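Local coordinates for protein deseasin MCP-01 (Pseudoalteromonas sp., PDB 3VV3) that is a subtilisin-family serine protease that degrades collagen and binds calcium ions in its catalytic domain, at residues D79-I84 against I153-G158; I225-T228 against M234-F237; W35-G40 against Q323-A328. One frame throughout, in Å; residues are numbered along the deposited sequence.

Interaction 1 of 3, residues D79-I84 against I153-G158. With CA (calcium ion), chain C.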
loop_
_atom_site.group_PDB
_atom_site.type_symbol
_atom_site.label_atom_id
_atom_site.label_comp_id
_atom_site.label_asym_id
_atom_site.label_seq_id
_atom_site.Cartn_x
_atom_site.Cartn_y
_atom_site.Cartn_z
ATOM N N ASP A 79 -1.571 -30.221 -19.888
ATOM C CA ASP A 79 -2.922 -29.837 -20.284
ATOM C C ASP A 79 -2.957 -28.898 -21.486
ATOM O O ASP A 79 -4.031 -28.518 -21.946
ATOM C CB ASP A 79 -3.744 -29.288 -19.100
ATOM C CG ASP A 79 -3.092 -28.102 -18.414
ATOM O OD1 ASP A 79 -1.869 -27.948 -18.541
ATOM O OD2 ASP A 79 -3.803 -27.332 -17.729
ATOM N N GLY A 80 -1.785 -28.547 -22.004
ATOM C CA GLY A 80 -1.701 -27.733 -23.199
ATOM C C GLY A 80 -2.330 -26.361 -23.054
ATOM O O GLY A 80 -2.986 -25.867 -23.970
ATOM N N ASN A 81 -2.149 -25.735 -21.899
ATOM C CA ASN A 81 -2.710 -24.403 -21.715
ATOM C C ASN A 81 -1.675 -23.293 -21.843
ATOM O O ASN A 81 -1.969 -22.119 -21.586
ATOM C CB ASN A 81 -3.510 -24.291 -20.409
ATOM C CG ASN A 81 -2.636 -24.324 -19.170
ATOM O OD1 ASN A 81 -1.447 -24.654 -19.230
ATOM N ND2 ASN A 81 -3.227 -23.974 -18.032
ATOM N N GLY A 82 -0.465 -23.663 -22.253
ATOM C CA GLY A 82 0.548 -22.670 -22.580
ATOM C C GLY A 82 1.571 -22.448 -21.483
ATOM O O GLY A 82 2.553 -21.736 -21.681
ATOM N N TYR A 83 1.336 -23.053 -20.321
ATOM C CA TYR A 83 2.238 -22.906 -19.184
ATOM C C TYR A 83 2.683 -24.260 -18.669
ATOM O O TYR A 83 1.882 -25.165 -18.484
ATOM C CB TYR A 83 1.566 -22.090 -18.061
ATOM C CG TYR A 83 1.203 -20.708 -18.545
ATOM C CD1 TYR A 83 2.124 -19.672 -18.487
ATOM C CD2 TYR A 83 -0.040 -20.452 -19.107
ATOM C CE1 TYR A 83 1.809 -18.415 -18.961
ATOM C CE2 TYR A 83 -0.367 -19.182 -19.588
ATOM C CZ TYR A 83 0.566 -18.175 -19.503
ATOM O OH TYR A 83 0.272 -16.909 -19.967
ATOM N N ILE A 84 3.977 -24.404 -18.444
ATOM C CA ILE A 84 4.510 -25.672 -17.970
ATOM C C ILE A 84 4.390 -25.831 -16.456
ATOM O O ILE A 84 4.780 -24.948 -15.693
ATOM C CB ILE A 84 5.987 -25.805 -18.354
ATOM C CG1 ILE A 84 6.122 -25.911 -19.876
ATOM C CG2 ILE A 84 6.620 -26.999 -17.627
ATOM C CD1 ILE A 84 7.557 -25.725 -20.375
ATOM N N ILE A 153 -5.886 -12.731 -16.844
ATOM C CA ILE A 153 -7.311 -12.895 -17.121
ATOM C C ILE A 153 -7.543 -13.987 -18.167
ATOM O O ILE A 153 -8.371 -14.872 -17.970
ATOM C CB ILE A 153 -7.970 -11.564 -17.539
ATOM C CG1 ILE A 153 -7.822 -10.540 -16.409
ATOM C CG2 ILE A 153 -9.446 -11.785 -17.898
ATOM C CD1 ILE A 153 -8.066 -9.101 -16.828
ATOM N N ASP A 154 -6.782 -13.941 -19.255
ATOM C CA ASP A 154 -6.877 -14.973 -20.284
ATOM C C ASP A 154 -6.612 -16.368 -19.705
ATOM O O ASP A 154 -7.281 -17.341 -20.071
ATOM C CB ASP A 154 -5.886 -14.696 -21.420
ATOM C CG ASP A 154 -6.269 -13.485 -22.266
ATOM O OD1 ASP A 154 -7.361 -12.908 -22.073
ATOM O OD2 ASP A 154 -5.454 -13.113 -23.141
ATOM N N TYR A 155 -5.626 -16.471 -18.817
ATOM C CA TYR A 155 -5.291 -17.763 -18.204
ATOM C C TYR A 155 -6.465 -18.302 -17.402
ATOM O O TYR A 155 -6.832 -19.474 -17.521
ATOM C CB TYR A 155 -4.066 -17.626 -17.292
ATOM C CG TYR A 155 -3.749 -18.837 -16.433
ATOM C CD1 TYR A 155 -3.097 -19.944 -16.971
ATOM C CD2 TYR A 155 -4.049 -18.852 -15.070
ATOM C CE1 TYR A 155 -2.790 -21.054 -16.188
ATOM C CE2 TYR A 155 -3.736 -19.963 -14.275
ATOM C CZ TYR A 155 -3.106 -21.053 -14.845
ATOM O OH TYR A 155 -2.785 -22.146 -14.073
ATOM N N MET A 156 -7.051 -17.436 -16.584
ATOM C CA MET A 156 -8.185 -17.818 -15.751
ATOM C C MET A 156 -9.391 -18.203 -16.605
ATOM O O MET A 156 -10.097 -19.173 -16.301
ATOM C CB MET A 156 -8.551 -16.664 -14.797
ATOM C CG MET A 156 -7.428 -16.281 -13.827
ATOM S SD MET A 156 -7.183 -17.517 -12.527
ATOM C CE MET A 156 -5.863 -16.738 -11.593
ATOM N N VAL A 157 -9.642 -17.434 -17.660
ATOM C CA VAL A 157 -10.752 -17.746 -18.563
ATOM C C VAL A 157 -10.501 -19.088 -19.242
ATOM O O VAL A 157 -11.422 -19.887 -19.401
ATOM C CB VAL A 157 -10.960 -16.649 -19.609
ATOM C CG1 VAL A 157 -11.996 -17.084 -20.647
ATOM C CG2 VAL A 157 -11.378 -15.343 -18.912
ATOM N N GLY A 158 -9.249 -19.341 -19.607
ATOM C CA GLY A 158 -8.858 -20.636 -20.148
ATOM C C GLY A 158 -9.213 -21.784 -19.209
ATOM O O GLY A 158 -9.760 -22.806 -19.632
HETATM CA CA CA C . -0.052 -26.458 -18.150
HETATM O O HOH W 1 -5.521 -21.649 -18.762
#
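OD1 of Asn-81, the residue whose amide nitrogen leans on Tyr-155, binds the calcium ion at 2.5 Å and also takes a weak bond of 3.4 Å from the backbone N of Tyr-83. Asp-79 OD1 reaches the same calcium ion at 2.4 Å, and the carbonyl O of Tyr-83 coordinates it at the same length. Asp-77, Glu-70 and Asp-86 complete the site. The spacing of Asp-77, Asp-79, Asn-81 and the carbonyl of Tyr-83 resembles the first half of an EF-hand loop. The bond from Gly-82 N to Asp-77 OD2 fits that likeness.

With OD1 committed to the metal, the other arm of the Asn-81 amide is turned to helix 146-161. ND2 meets CE1 of Tyr-155 at 3.5 Å, amide and ring planes 54° apart. It is also linked weakly, through one water, to the Tyr-155 carbonyl O, to which the water donates at 2.8 Å. Tyr-155 reaches out from the helix with CG anti to the backbone N (chi1 171°), which brings its ring to the calcium loop. There it forms an offset edge-to-face pair with Tyr-83, the edge of Tyr-155 directed at the face of Tyr-83 and the planes at 89°. The ring centroids are 5.5 Å apart. Tyr-155 CD1 comes within 3.8 Å of Tyr-83 CD2. Tyr-155 OH is hydrogen-bonded to Asp-86 OD2, whose OD1 binds the calcium ion, so Tyr-155 belongs to the second shell of the site; Ile-90 of strand 89-91 packs on both tyrosines.

The calcium ion probably draws charge from the Asn-81 amide, making its N-H groups more polar, and probably helps to fix that amide and the Tyr-83 backbone, from which the loop meets the helix.

Interaction 2 of 3, residues I225-T228 against M234-F237; sequences IAST and MSSF
Ser-227 and Ser-235 turn their hydroxyls to each other where strand 222-228 of the central parallel sheet, in the alpha/beta fold of subtilisin-like proteases, ends in a single beta bridge between Thr-228 and Met-234. The two OG atoms lie 2.7 Å apart and are hydrogen-bonded, either being a possible donor. Ser-227 reaches across because its OG stands anti to the backbone N (chi1 175°); Ser-235 OG has a second hydrogen-bond partner in Ser-252 OG.

Beside this pair a backbone bond joins Ser-235 N to Ser-227 O at 2.8 Å, fairly straight with 162° at the hydrogen. Phe-237 holds its CG between its own N and carbonyl carbon (chi1 56°), which turns the ring back toward the two serines. One face of the ring takes Ser-235 CB, 3.5 Å above the plane and offset toward the rim. Ser-227 is met differently, obliquely, with Phe-237 CZ 3.5 Å from Ser-227 OG and CE1 close to both OG and CB. Cutting Phe-237 back to an alanine is likely to leave Ser-235 CB without its ring face and to open a gap toward Gly-142 of the second subunit, on which the ring also packs.

Ser-227 also touches Thr-269 at the start of helix 269-284, the end that carries the nucleophilic serine in subtilases. Met-234 packs on Trp-240, while its CG lies 3.6 Å from the Ser-227 carbonyl O.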
loop_
_atom_site.group_PDB
_atom_site.type_symbol
_atom_site.label_atom_id
_atom_site.label_comp_id
_atom_site.label_asym_id
_atom_site.label_seq_id
_atom_site.Cartn_x
_atom_site.Cartn_y
_atom_site.Cartn_z
ATOM N N ILE A 225 -15.592 -2.191 -5.724
ATOM C CA ILE A 225 -15.778 -2.216 -4.274
ATOM C C ILE A 225 -15.081 -1.069 -3.533
ATOM O O ILE A 225 -13.876 -0.879 -3.669
ATOM C CB ILE A 225 -15.294 -3.569 -3.707
ATOM C CG1 ILE A 225 -16.031 -4.727 -4.405
ATOM C CG2 ILE A 225 -15.467 -3.613 -2.197
ATOM C CD1 ILE A 225 -17.542 -4.597 -4.366
ATOM N N ALA A 226 -15.856 -0.309 -2.759
ATOM C CA ALA A 226 -15.302 0.698 -1.854
ATOM C C ALA A 226 -15.022 0.041 -0.513
ATOM O O ALA A 226 -15.551 -1.040 -0.214
ATOM C CB ALA A 226 -16.281 1.873 -1.685
ATOM N N SER A 227 -14.211 0.704 0.308
ATOM C CA SER A 227 -13.823 0.169 1.605
ATOM C C SER A 227 -14.610 0.805 2.752
ATOM O O SER A 227 -14.880 2.005 2.743
ATOM C CB SER A 227 -12.322 0.389 1.831
ATOM O OG SER A 227 -11.945 -0.014 3.139
ATOM N N THR A 228 -14.959 -0.015 3.739
ATOM C CA THR A 228 -15.598 0.456 4.971
ATOM C C THR A 228 -14.749 0.107 6.187
ATOM O O THR A 228 -13.846 -0.741 6.115
ATOM C CB THR A 228 -17.015 -0.143 5.139
ATOM O OG1 THR A 228 -16.935 -1.576 5.230
ATOM C CG2 THR A 228 -17.895 0.234 3.960
ATOM N N MET A 234 -17.616 4.869 5.543
ATOM C CA MET A 234 -16.749 4.622 4.400
ATOM C C MET A 234 -15.338 4.976 4.860
ATOM O O MET A 234 -15.116 6.024 5.477
ATOM C CB MET A 234 -17.154 5.455 3.184
ATOM C CG MET A 234 -16.242 5.233 1.982
ATOM S SD MET A 234 -16.868 5.961 0.453
ATOM C CE MET A 234 -16.591 7.703 0.763
ATOM N N SER A 235 -14.389 4.083 4.605
ATOM C CA SER A 235 -13.015 4.295 5.035
ATOM C C SER A 235 -12.553 5.643 4.520
ATOM O O SER A 235 -12.854 5.998 3.395
ATOM C CB SER A 235 -12.120 3.188 4.472
ATOM O OG SER A 235 -12.588 1.919 4.887
ATOM N N SER A 236 -11.824 6.395 5.336
ATOM C CA SER A 236 -11.444 7.747 4.920
ATOM C C SER A 236 -10.661 7.788 3.608
ATOM O O SER A 236 -10.783 8.749 2.854
ATOM C CB SER A 236 -10.691 8.488 6.028
ATOM O OG SER A 236 -9.658 7.685 6.558
ATOM N N PHE A 237 -9.872 6.746 3.344
ATOM C CA PHE A 237 -9.082 6.663 2.116
ATOM C C PHE A 237 -9.866 6.214 0.883
ATOM O O PHE A 237 -9.381 6.350 -0.235
ATOM C CB PHE A 237 -7.881 5.722 2.309
ATOM C CG PHE A 237 -8.264 4.339 2.776
ATOM C CD1 PHE A 237 -8.789 3.418 1.886
ATOM C CD2 PHE A 237 -8.093 3.967 4.103
ATOM C CE1 PHE A 237 -9.156 2.145 2.305
ATOM C CE2 PHE A 237 -8.452 2.679 4.543
ATOM C CZ PHE A 237 -8.985 1.770 3.638
#

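Interaction 3 of 3, residues W35-G40 against Q323-A328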
loop_
_atom_site.group_PDB
_atom_site.type_symbol
_atom_site.label_atom_id
_atom_site.label_comp_id
_atom_site.label_asym_id
_atom_site.label_seq_id
_atom_site.Cartn_x
_atom_site.Cartn_y
_atom_site.Cartn_z
ATOM N N TRP A 35 -21.979 -18.859 8.132
ATOM C CA TRP A 35 -21.340 -20.166 8.228
ATOM C C TRP A 35 -22.272 -21.260 8.744
ATOM O O TRP A 35 -21.952 -22.436 8.649
ATOM C CB TRP A 35 -20.068 -20.096 9.074
ATOM C CG TRP A 35 -18.985 -19.284 8.421
ATOM C CD1 TRP A 35 -18.822 -19.065 7.078
ATOM C CD2 TRP A 35 -17.913 -18.594 9.074
ATOM N NE1 TRP A 35 -17.716 -18.274 6.861
ATOM C CE2 TRP A 35 -17.141 -17.973 8.068
ATOM C CE3 TRP A 35 -17.535 -18.432 10.414
ATOM C CZ2 TRP A 35 -16.010 -17.217 8.357
ATOM C CZ3 TRP A 35 -16.414 -17.682 10.700
ATOM C CH2 TRP A 35 -15.661 -17.077 9.672
ATOM N N SER A 36 -23.424 -20.878 9.277
ATOM C CA SER A 36 -24.410 -21.878 9.688
ATOM C C SER A 36 -25.064 -22.497 8.454
ATOM O O SER A 36 -25.620 -23.596 8.513
ATOM C CB SER A 36 -25.464 -21.259 10.615
ATOM O OG SER A 36 -26.305 -20.359 9.917
ATOM N N ILE A 37 -24.977 -21.788 7.332
ATOM C CA ILE A 37 -25.526 -22.250 6.062
ATOM C C ILE A 37 -24.449 -22.945 5.233
ATOM O O ILE A 37 -24.663 -24.037 4.714
ATOM C CB ILE A 37 -26.116 -21.078 5.254
ATOM C CG1 ILE A 37 -27.243 -20.393 6.039
ATOM C CG2 ILE A 37 -26.600 -21.540 3.875
ATOM C CD1 ILE A 37 -27.713 -19.080 5.422
ATOM N N SER A 38 -23.290 -22.301 5.111
ATOM C CA SER A 38 -22.179 -22.867 4.362
ATOM C C SER A 38 -20.858 -22.287 4.843
ATOM O O SER A 38 -20.780 -21.096 5.157
ATOM C CB SER A 38 -22.332 -22.579 2.868
ATOM O OG SER A 38 -21.302 -23.212 2.125
ATOM N N THR A 39 -19.834 -23.132 4.897
ATOM C CA THR A 39 -18.467 -22.676 5.128
ATOM C C THR A 39 -17.620 -22.826 3.863
ATOM O O THR A 39 -16.402 -22.659 3.896
ATOM C CB THR A 39 -17.794 -23.385 6.323
ATOM O OG1 THR A 39 -17.978 -24.806 6.224
ATOM C CG2 THR A 39 -18.394 -22.888 7.633
ATOM N N GLY A 40 -18.277 -23.144 2.750
ATOM C CA GLY A 40 -17.630 -23.117 1.449
ATOM C C GLY A 40 -17.239 -24.485 0.929
ATOM O O GLY A 40 -17.286 -25.476 1.655
ATOM N N GLN A 323 -26.848 -12.543 4.659
ATOM C CA GLN A 323 -28.034 -12.228 3.868
ATOM C C GLN A 323 -27.878 -12.685 2.416
ATOM O O GLN A 323 -28.851 -13.059 1.767
ATOM C CB GLN A 323 -28.376 -10.738 3.927
ATOM C CG GLN A 323 -29.786 -10.424 3.418
ATOM C CD GLN A 323 -30.877 -11.018 4.311
ATOM O OE1 GLN A 323 -30.850 -10.856 5.531
ATOM N NE2 GLN A 323 -31.838 -11.711 3.703
ATOM N N ALA A 324 -26.652 -12.654 1.908
ATOM C CA ALA A 324 -26.410 -13.101 0.547
ATOM C C ALA A 324 -26.760 -14.583 0.414
ATOM O O ALA A 324 -27.416 -14.985 -0.546
ATOM C CB ALA A 324 -24.950 -12.866 0.157
ATOM N N LEU A 325 -26.307 -15.388 1.373
ATOM C CA LEU A 325 -26.585 -16.827 1.362
ATOM C C LEU A 325 -28.077 -17.089 1.508
ATOM O O LEU A 325 -28.633 -17.961 0.838
ATOM C CB LEU A 325 -25.831 -17.550 2.480
ATOM C CG LEU A 325 -24.419 -18.054 2.179
ATOM C CD1 LEU A 325 -23.574 -17.028 1.460
ATOM C CD2 LEU A 325 -23.729 -18.558 3.432
ATOM N N ILE A 326 -28.716 -16.349 2.406
ATOM C CA ILE A 326 -30.163 -16.474 2.586
ATOM C C ILE A 326 -30.904 -16.135 1.290
ATOM O O ILE A 326 -31.782 -16.883 0.836
ATOM C CB ILE A 326 -30.662 -15.554 3.715
ATOM C CG1 ILE A 326 -30.090 -16.003 5.058
ATOM C CG2 ILE A 326 -32.186 -15.508 3.742
ATOM C CD1 ILE A 326 -30.418 -15.056 6.200
ATOM N N ASP A 327 -30.544 -15.010 0.684
ATOM C CA ASP A 327 -31.203 -14.576 -0.540
ATOM C C ASP A 327 -30.910 -15.492 -1.729
ATOM O O ASP A 327 -31.651 -15.491 -2.708
ATOM C CB ASP A 327 -30.826 -13.132 -0.877
ATOM C CG ASP A 327 -31.404 -12.130 0.114
ATOM O OD1 ASP A 327 -32.171 -12.536 1.016
ATOM O OD2 ASP A 327 -31.095 -10.928 -0.020
ATOM N N ALA A 328 -29.840 -16.278 -1.632
ATOM C CA ALA A 328 -29.423 -17.160 -2.723
ATOM C C ALA A 328 -30.205 -18.475 -2.770
ATOM O O ALA A 328 -30.007 -19.288 -3.675
ATOM C CB ALA A 328 -27.940 -17.442 -2.640
#
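Ile-37 and Leu-325 run antiparallel, side by side, and their overlap is the close part of this contact. CD1 of Ile-37 lies 3.8 Å from Leu-325 CB, and in return Leu-325 CD2 lies 3.9 Å from Ile-37 CB. With CG1 of Ile-37 beside the backbone N and anti to the carbonyl carbon (chi1 -60°), the extended chain points CD1 at the helix, between Leu-325 CB and Ile-326 CG1. Leu-325 is buried; it also packs on Leu-282 and Val-283 of helix 269-284. Its CD2 comes within 4.1 Å of Ser-38 N, and Ser-38 CB lies only slightly farther from the same methyl.

The contact thus joins the loop before the first sheet strand, 45-50, to helix 321-327, the last of the chain, on the flank of helix 269-284. Just past Ile-37 the loop is braced by an ST turn: Ser-38 OG accepts from Gly-40 N at 3.1 Å, with 150° at the hydrogen, and is further hydrogen-bonded to Ser-285 OG.

Toward solvent the fit is sparser. Ile-326, exposed like Ile-37, lies roughly perpendicular to it and gives a much smaller area to the contact than Leu-325 does, with a single close approach, from its CG1 to Ile-37 CD1 at 3.9 Å.

Interactions 1 and 2 lie on opposite sides of the chain's centre, their own centres about 34 Å apart. Interaction 2 is the buried one, at the end of a sheet strand, and works through hydroxyls and backbone; interactions 1 and 3 are only partly buried. Each of these rests a loop on a helix, but interaction 1 adds a metal, an amide and an edge-to-face aromatic pair, whereas interaction 3 rests mainly on aliphatic contacts. None of the three touches another, yet helix 269-284 packs against both interaction 2 and interaction 3. Interaction 1 sits instead near strands 89-91 and 131-136, at the other edge of the same parallel sheet.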